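Local coordinates for F-actin-capping protein subunit alpha (Dictyostelium discoideum, PDB 4AKR), which caps the fast-growing barbed ends of actin filaments independently of calcium, blocking subunit exchange there without severing the filaments, at residues I68-Y79 with Q86-K94; Y51-V59 with S164-T172. All coordinates share one frame; numbering follows the deposited sequence.

Contact 1: I68-Y79 with Q86-K94; sequences ITKEGEISNNEY and QVITYDHIK
Y79 and I88 are the hydrogen-bonded antiparallel pair of a beta hairpin formed by strands 78-81 and 86-91, the central strands of a four-stranded antiparallel sheet. Both backbone bonds are short: Y79 N to I88 O is 2.7 Å, and I88 N to Y79 O is 2.6 Å and almost straight (173° at the hydrogen). E78 and T89 follow as a non-hydrogen-bonded pair, where E78 CA and T89 CA make CH...O contacts to I88 O and N77 O. N77 O also accepts from Y90 N. N77 lies in the type I turn S75-E78, and its side chain adds a bond: ND2 donates to Y90 O at 3.2 Å, nearly in the plane of its own amide.

Apolar contacts centre on I68, whose chi1 of -63° puts CG2 anti to the backbone N and CG1 beside it. CG2 sits 3.8 Å above the centre of the Y79 ring, whereas CG1 sits 4.1 Å above the centre of the Y90 ring. Y79 CD1 also meets Y90 CB, obliquely to the Y79 ring. Replacing Y79 with an alanine removes that ring and would probably open a gap beneath I68 CG2 and beside Y90 CB. I74, which with S75 forms a classic beta bulge opposite E78, touches V87 CG2 with CD1 at 3.9 Å.

Among the aromatic groups, Y79 and H92 meet rim to rim, with planes 79° apart and centroids separated by 5.5 Å. N76 O approaches the H92 edge in plane, while Y90 CD2 lies 3.6 Å above one H92 face, displaced toward the rim.

Contact 2: Y51-V59 with S164-T172; sequences YNTSQMVSV and SGRWRSVWT
Q55 and R166 meet where a Schellman motif ends helix 44-55 above strand 163-175, the middle strand of a five-stranded antiparallel sheet. The motif is defined by V57 N bonding to N52 O and M56 N, weakly, to T53 O, with M56 at positive phi; helix 51-55 and strand 164-172 run at 73° to each other. The strand sends R166 and R168 up to this helix end, and each guanidinium has a face against Q55.

R166 leaves the strand extended and bends at chi3 (-76°), bringing NE to Q55 OE1 at 2.7 Å. The amide and guanidinium planes are 70° apart, and the donor is tilted from the carbonyl plane. Q55 O lies 3.2 Å above one face of the same guanidinium, toward its rim, without a hydrogen bond to R166; S153 OG is a weak partner of this oxygen.

R168 is used differently. Its NH1 donates to S54 O over 2.7 Å, with the acceptor in the guanidinium plane but the donor well above the carbonyl plane. Q55 NE2 lies 3.7 Å above one R168 face, so the Q55 amide is placed between the two arginines. Two guanidinium groups beside the last helical carbonyls are likely to offset the negative end of the helix dipole.

The M56 chain, bent at chi3, brings CE against V170 CG2 at 3.6 Å and R168 CB at 3.8 Å. W167, between the arginines in sequence, packs against a basic side chain of a neighbouring subunit.

Two waters sit in plane at the R166 guanidinium edge. One joins R166 NH2 to Y51 OH; the other accepts from NH2 at 2.9 Å and from S58 N at 3.1 Å.

How the contacts relate
From the N terminus, the chain first passes through 51-59, where helix 44-55 ends and strand 58-61 begins, then through 68-79 and 86-94. Contact 1 therefore closes its short hairpin loop before the chain reaches 164-172, where contact 2 closes a loop of 104 intervening residues; the smaller loop lies wholly within the larger, and the two do not cross. Their centres are 14 Å apart, yet they touch directly: I68 N probably bonds to V57 O, H92 O to N52 ND2, and Y90 packs on V59. Residues 51-59 thus touch residues of contact 1 while belonging to contact 2, and so link the hairpin's side of the fold to the five-stranded sheet.

Contact 1: I68-Y79 with Q86-K94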
# COMPACT_ATOMS: atom_id res chain seq x y z
N ILE A 68 6.41 3.38 -22.94
CA ILE A 68 5.14 2.88 -23.48
C ILE A 68 4.08 3.68 -22.71
O ILE A 68 3.86 3.44 -21.51
CB ILE A 68 4.94 1.38 -23.20
CG1 ILE A 68 6.02 0.55 -23.91
CG2 ILE A 68 3.54 0.96 -23.63
CD1 ILE A 68 6.06 0.74 -25.41
N THR A 69 3.42 4.62 -23.38
CA THR A 69 2.41 5.46 -22.75
C THR A 69 1.17 5.58 -23.62
O THR A 69 1.18 5.20 -24.78
CB THR A 69 2.93 6.88 -22.52
OG1 THR A 69 2.94 7.58 -23.77
CG2 THR A 69 4.35 6.84 -21.95
N LYS A 70 0.10 6.13 -23.05
CA LYS A 70 -1.14 6.31 -23.81
C LYS A 70 -0.98 7.50 -24.73
O LYS A 70 -1.59 7.55 -25.79
CB LYS A 70 -2.33 6.56 -22.88
CG LYS A 70 -2.66 5.41 -21.93
CD LYS A 70 -3.85 5.77 -21.04
CE LYS A 70 -4.05 4.75 -19.92
NZ LYS A 70 -5.21 5.12 -19.05
N GLU A 71 -0.14 8.45 -24.33
CA GLU A 71 0.07 9.64 -25.16
C GLU A 71 0.87 9.33 -26.42
O GLU A 71 0.83 10.10 -27.38
CB GLU A 71 0.76 10.74 -24.37
CG GLU A 71 0.89 12.03 -25.18
CD GLU A 71 -0.45 12.59 -25.61
OE1 GLU A 71 -1.47 12.32 -24.93
OE2 GLU A 71 -0.50 13.32 -26.63
N GLY A 72 1.60 8.23 -26.41
CA GLY A 72 2.39 7.87 -27.58
C GLY A 72 1.75 6.71 -28.33
O GLY A 72 2.28 6.23 -29.34
N GLU A 73 0.59 6.27 -27.84
CA GLU A 73 -0.13 5.16 -28.45
C GLU A 73 -0.74 5.54 -29.80
O GLU A 73 -1.55 6.46 -29.89
CB GLU A 73 -1.23 4.69 -27.48
CG GLU A 73 -1.98 3.44 -27.92
CD GLU A 73 -2.81 2.84 -26.79
OE1 GLU A 73 -2.23 2.41 -25.78
OE2 GLU A 73 -4.05 2.79 -26.92
N ILE A 74 -0.34 4.85 -30.86
CA ILE A 74 -0.85 5.11 -32.20
C ILE A 74 -1.93 4.08 -32.50
O ILE A 74 -2.96 4.37 -33.09
CB ILE A 74 0.26 4.97 -33.26
CG1 ILE A 74 1.42 5.92 -32.94
CG2 ILE A 74 -0.30 5.28 -34.64
CD1 ILE A 74 2.63 5.74 -33.83
N SER A 75 -1.65 2.85 -32.07
CA SER A 75 -2.53 1.71 -32.23
C SER A 75 -2.50 0.97 -30.90
O SER A 75 -1.74 1.34 -30.00
CB SER A 75 -2.01 0.81 -33.34
OG SER A 75 -2.51 -0.51 -33.23
N ASN A 76 -3.31 -0.07 -30.77
CA ASN A 76 -3.36 -0.85 -29.54
C ASN A 76 -2.00 -1.47 -29.19
O ASN A 76 -1.74 -1.82 -28.03
CB ASN A 76 -4.42 -1.94 -29.67
CG ASN A 76 -4.93 -2.43 -28.33
OD1 ASN A 76 -4.21 -3.10 -27.58
ND2 ASN A 76 -6.18 -2.09 -28.02
N ASN A 77 -1.14 -1.60 -30.19
CA ASN A 77 0.18 -2.19 -29.96
C ASN A 77 1.30 -1.39 -30.61
O ASN A 77 2.40 -1.91 -30.82
CB ASN A 77 0.20 -3.62 -30.49
CG ASN A 77 -0.89 -4.47 -29.88
OD1 ASN A 77 -2.07 -4.25 -30.15
ND2 ASN A 77 -0.50 -5.42 -29.04
N GLU A 78 1.04 -0.14 -30.93
CA GLU A 78 2.06 0.68 -31.56
C GLU A 78 2.27 1.97 -30.79
O GLU A 78 1.32 2.70 -30.50
CB GLU A 78 1.70 0.98 -33.01
CG GLU A 78 1.68 -0.26 -33.89
CD GLU A 78 1.23 0.06 -35.30
OE1 GLU A 78 0.17 0.70 -35.46
OE2 GLU A 78 1.94 -0.32 -36.26
N TYR A 79 3.53 2.25 -30.48
CA TYR A 79 3.89 3.43 -29.72
C TYR A 79 4.95 4.25 -30.42
O TYR A 79 5.95 3.72 -30.91
CB TYR A 79 4.33 2.99 -28.32
CG TYR A 79 3.19 2.32 -27.58
CD1 TYR A 79 2.89 0.97 -27.78
CD2 TYR A 79 2.31 3.08 -26.80
CE1 TYR A 79 1.74 0.39 -27.24
CE2 TYR A 79 1.15 2.51 -26.26
CZ TYR A 79 0.87 1.17 -26.48
OH TYR A 79 -0.30 0.65 -25.99
N GLN A 86 10.77 6.89 -34.56
CA GLN A 86 10.38 5.52 -34.81
C GLN A 86 9.05 5.13 -34.19
O GLN A 86 8.51 5.82 -33.33
CB GLN A 86 11.47 4.55 -34.33
CG GLN A 86 11.75 4.58 -32.83
CD GLN A 86 12.87 3.63 -32.43
OE1 GLN A 86 13.26 3.57 -31.27
NE2 GLN A 86 13.39 2.89 -33.40
N VAL A 87 8.52 4.00 -34.65
CA VAL A 87 7.27 3.46 -34.17
C VAL A 87 7.61 2.10 -33.59
O VAL A 87 8.19 1.24 -34.27
CB VAL A 87 6.25 3.28 -35.30
CG1 VAL A 87 5.06 2.48 -34.81
CG2 VAL A 87 5.79 4.64 -35.79
N ILE A 88 7.27 1.92 -32.32
CA ILE A 88 7.56 0.68 -31.63
C ILE A 88 6.32 -0.20 -31.50
O ILE A 88 5.27 0.26 -31.02
CB ILE A 88 8.10 0.97 -30.22
CG1 ILE A 88 9.35 1.83 -30.33
CG2 ILE A 88 8.40 -0.32 -29.49
CD1 ILE A 88 9.85 2.38 -29.00
N THR A 89 6.43 -1.44 -31.96
CA THR A 89 5.34 -2.40 -31.85
C THR A 89 5.64 -3.13 -30.55
O THR A 89 6.79 -3.55 -30.31
CB THR A 89 5.32 -3.38 -33.05
OG1 THR A 89 5.20 -2.63 -34.26
CG2 THR A 89 4.12 -4.34 -32.94
N TYR A 90 4.62 -3.30 -29.72
CA TYR A 90 4.77 -3.91 -28.40
C TYR A 90 3.74 -4.99 -28.06
O TYR A 90 2.56 -4.85 -28.34
CB TYR A 90 4.68 -2.79 -27.35
CG TYR A 90 4.97 -3.17 -25.92
CD1 TYR A 90 6.27 -3.46 -25.50
CD2 TYR A 90 3.96 -3.15 -24.96
CE1 TYR A 90 6.56 -3.70 -24.17
CE2 TYR A 90 4.24 -3.39 -23.62
CZ TYR A 90 5.54 -3.66 -23.23
OH TYR A 90 5.83 -3.86 -21.91
N ASP A 91 4.20 -6.08 -27.44
CA ASP A 91 3.29 -7.14 -27.04
C ASP A 91 2.97 -6.94 -25.57
O ASP A 91 3.80 -7.25 -24.71
CB ASP A 91 3.92 -8.52 -27.21
CG ASP A 91 2.93 -9.64 -26.96
OD1 ASP A 91 2.28 -9.63 -25.89
OD2 ASP A 91 2.81 -10.54 -27.82
N HIS A 92 1.78 -6.43 -25.28
CA HIS A 92 1.37 -6.16 -23.90
C HIS A 92 1.29 -7.35 -22.96
O HIS A 92 1.46 -7.20 -21.76
CB HIS A 92 0.02 -5.43 -23.88
CG HIS A 92 0.12 -3.98 -24.24
ND1 HIS A 92 -0.30 -3.49 -25.46
CD2 HIS A 92 0.60 -2.92 -23.55
CE1 HIS A 92 -0.09 -2.18 -25.50
NE2 HIS A 92 0.45 -1.82 -24.35
N ILE A 93 1.02 -8.53 -23.50
CA ILE A 93 0.92 -9.69 -22.64
C ILE A 93 2.28 -10.26 -22.26
O ILE A 93 2.48 -10.68 -21.12
CB ILE A 93 0.06 -10.78 -23.31
CG1 ILE A 93 -1.37 -10.27 -23.45
CG2 ILE A 93 0.10 -12.05 -22.48
CD1 ILE A 93 -2.32 -11.22 -24.12
N LYS A 94 3.21 -10.27 -23.20
CA LYS A 94 4.54 -10.79 -22.95
C LYS A 94 5.42 -9.67 -22.42
O LYS A 94 6.52 -9.92 -21.93
CB LYS A 94 5.16 -11.33 -24.23
CG LYS A 94 4.18 -12.02 -25.17
CD LYS A 94 4.85 -12.29 -26.50
CE LYS A 94 5.56 -13.62 -26.51
NZ LYS A 94 4.55 -14.72 -26.56

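Contact 2: Y51-V59 with S164-T172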
# COMPACT_ATOMS: atom_id res chain seq x y z
N TYR A 51 -2.36 -1.49 -17.61
CA TYR A 51 -1.28 -1.45 -16.62
C TYR A 51 0.00 -0.89 -17.25
O TYR A 51 0.55 0.10 -16.77
CB TYR A 51 -1.00 -2.86 -16.09
CG TYR A 51 0.12 -2.92 -15.08
CD1 TYR A 51 -0.11 -2.65 -13.73
CD2 TYR A 51 1.43 -3.21 -15.47
CE1 TYR A 51 0.92 -2.67 -12.80
CE2 TYR A 51 2.47 -3.23 -14.56
CZ TYR A 51 2.21 -2.96 -13.23
OH TYR A 51 3.24 -3.01 -12.32
N ASN A 52 0.47 -1.54 -18.31
CA ASN A 52 1.70 -1.13 -18.98
C ASN A 52 1.73 0.36 -19.29
O ASN A 52 2.68 1.06 -18.96
CB ASN A 52 1.92 -1.90 -20.28
CG ASN A 52 2.24 -3.36 -20.04
OD1 ASN A 52 2.89 -3.71 -19.06
ND2 ASN A 52 1.81 -4.21 -20.96
N THR A 53 0.67 0.85 -19.93
CA THR A 53 0.61 2.25 -20.31
C THR A 53 0.43 3.23 -19.15
O THR A 53 1.00 4.31 -19.18
CB THR A 53 -0.49 2.50 -21.37
OG1 THR A 53 -1.72 1.92 -20.91
CG2 THR A 53 -0.11 1.86 -22.70
N SER A 54 -0.33 2.86 -18.13
CA SER A 54 -0.52 3.77 -17.01
C SER A 54 0.71 3.81 -16.12
O SER A 54 0.96 4.80 -15.44
CB SER A 54 -1.77 3.39 -16.20
OG SER A 54 -1.75 2.03 -15.80
N GLN A 55 1.49 2.73 -16.13
CA GLN A 55 2.73 2.66 -15.36
C GLN A 55 3.84 3.31 -16.18
O GLN A 55 4.91 3.63 -15.65
CB GLN A 55 3.12 1.20 -15.11
CG GLN A 55 2.30 0.52 -14.04
CD GLN A 55 2.67 0.99 -12.65
OE1 GLN A 55 3.85 0.99 -12.27
NE2 GLN A 55 1.67 1.38 -11.87
N MET A 56 3.58 3.50 -17.48
CA MET A 56 4.57 4.07 -18.38
C MET A 56 5.86 3.26 -18.27
O MET A 56 6.93 3.79 -17.96
CB MET A 56 4.84 5.54 -18.03
CG MET A 56 3.59 6.42 -17.98
SD MET A 56 3.93 8.18 -18.23
CE MET A 56 4.69 8.64 -16.71
N VAL A 57 5.74 1.96 -18.52
CA VAL A 57 6.89 1.07 -18.48
C VAL A 57 7.90 1.48 -19.57
O VAL A 57 7.55 2.12 -20.55
CB VAL A 57 6.45 -0.41 -18.72
CG1 VAL A 57 5.52 -0.86 -17.59
CG2 VAL A 57 5.75 -0.54 -20.08
N SER A 58 9.16 1.12 -19.37
CA SER A 58 10.21 1.44 -20.32
C SER A 58 10.61 0.20 -21.10
O SER A 58 10.43 -0.93 -20.64
CB SER A 58 11.43 2.00 -19.60
OG SER A 58 12.04 1.00 -18.81
N VAL A 59 11.15 0.41 -22.30
CA VAL A 59 11.57 -0.69 -23.16
C VAL A 59 12.92 -0.36 -23.76
O VAL A 59 13.35 0.80 -23.76
CB VAL A 59 10.56 -0.91 -24.32
CG1 VAL A 59 9.22 -1.36 -23.78
CG2 VAL A 59 10.39 0.38 -25.11
N SER A 164 10.18 -1.96 -3.65
CA SER A 164 10.10 -1.47 -5.02
C SER A 164 9.52 -0.07 -4.99
O SER A 164 8.99 0.38 -3.96
CB SER A 164 9.20 -2.37 -5.88
OG SER A 164 7.84 -2.26 -5.51
N GLY A 165 9.62 0.63 -6.11
CA GLY A 165 9.09 1.97 -6.18
C GLY A 165 9.06 2.48 -7.60
O GLY A 165 9.72 1.93 -8.48
N ARG A 166 8.29 3.54 -7.82
CA ARG A 166 8.19 4.16 -9.12
C ARG A 166 7.83 5.62 -8.93
O ARG A 166 7.17 5.98 -7.95
CB ARG A 166 7.12 3.48 -9.99
CG ARG A 166 7.00 4.10 -11.39
CD ARG A 166 5.90 3.48 -12.24
NE ARG A 166 6.24 2.16 -12.79
CZ ARG A 166 7.21 1.93 -13.67
NH1 ARG A 166 7.96 2.93 -14.13
NH2 ARG A 166 7.41 0.70 -14.13
N TRP A 167 8.30 6.45 -9.84
CA TRP A 167 8.01 7.88 -9.83
C TRP A 167 7.54 8.18 -11.24
O TRP A 167 8.24 7.87 -12.21
CB TRP A 167 9.25 8.71 -9.49
CG TRP A 167 9.01 10.21 -9.53
CD1 TRP A 167 8.65 10.96 -10.62
CD2 TRP A 167 9.11 11.12 -8.43
NE1 TRP A 167 8.53 12.28 -10.25
CE2 TRP A 167 8.81 12.41 -8.92
CE3 TRP A 167 9.43 10.97 -7.07
CZ2 TRP A 167 8.81 13.54 -8.10
CZ3 TRP A 167 9.43 12.10 -6.26
CH2 TRP A 167 9.12 13.37 -6.78
N ARG A 168 6.35 8.75 -11.36
CA ARG A 168 5.78 9.10 -12.65
C ARG A 168 5.42 10.58 -12.68
O ARG A 168 4.75 11.07 -11.78
CB ARG A 168 4.52 8.28 -12.93
CG ARG A 168 4.75 6.85 -13.34
CD ARG A 168 3.43 6.09 -13.39
NE ARG A 168 2.93 5.82 -12.05
CZ ARG A 168 1.72 5.36 -11.78
NH1 ARG A 168 0.86 5.12 -12.77
NH2 ARG A 168 1.35 5.13 -10.53
N SER A 169 5.89 11.27 -13.72
CA SER A 169 5.60 12.68 -13.91
C SER A 169 5.08 12.86 -15.33
O SER A 169 5.68 12.37 -16.29
CB SER A 169 6.85 13.55 -13.74
OG SER A 169 7.24 13.66 -12.39
N VAL A 170 3.94 13.54 -15.47
CA VAL A 170 3.37 13.82 -16.78
C VAL A 170 2.99 15.29 -16.79
O VAL A 170 2.04 15.71 -16.12
CB VAL A 170 2.11 12.96 -17.07
CG1 VAL A 170 1.46 13.42 -18.37
CG2 VAL A 170 2.49 11.48 -17.17
N TRP A 171 3.78 16.08 -17.53
CA TRP A 171 3.55 17.52 -17.65
C TRP A 171 3.05 17.84 -19.04
O TRP A 171 3.70 17.52 -20.04
CB TRP A 171 4.83 18.31 -17.39
CG TRP A 171 5.23 18.38 -15.95
CD1 TRP A 171 5.99 17.48 -15.27
CD2 TRP A 171 4.82 19.37 -15.00
NE1 TRP A 171 6.08 17.85 -13.95
CE2 TRP A 171 5.37 19.01 -13.76
CE3 TRP A 171 4.04 20.54 -15.08
CZ2 TRP A 171 5.17 19.76 -12.60
CZ3 TRP A 171 3.83 21.28 -13.93
CH2 TRP A 171 4.40 20.89 -12.70
N THR A 172 1.91 18.50 -19.10
CA THR A 172 1.30 18.89 -20.36
C THR A 172 1.44 20.38 -20.52
O THR A 172 0.86 21.14 -19.74
CB THR A 172 -0.16 18.49 -20.38
OG1 THR A 172 -0.26 17.08 -20.15
CG2 THR A 172 -0.80 18.86 -21.70
O HOH W 1 5.76 -1.82 -13.30
O HOH W 2 9.28 0.42 -16.39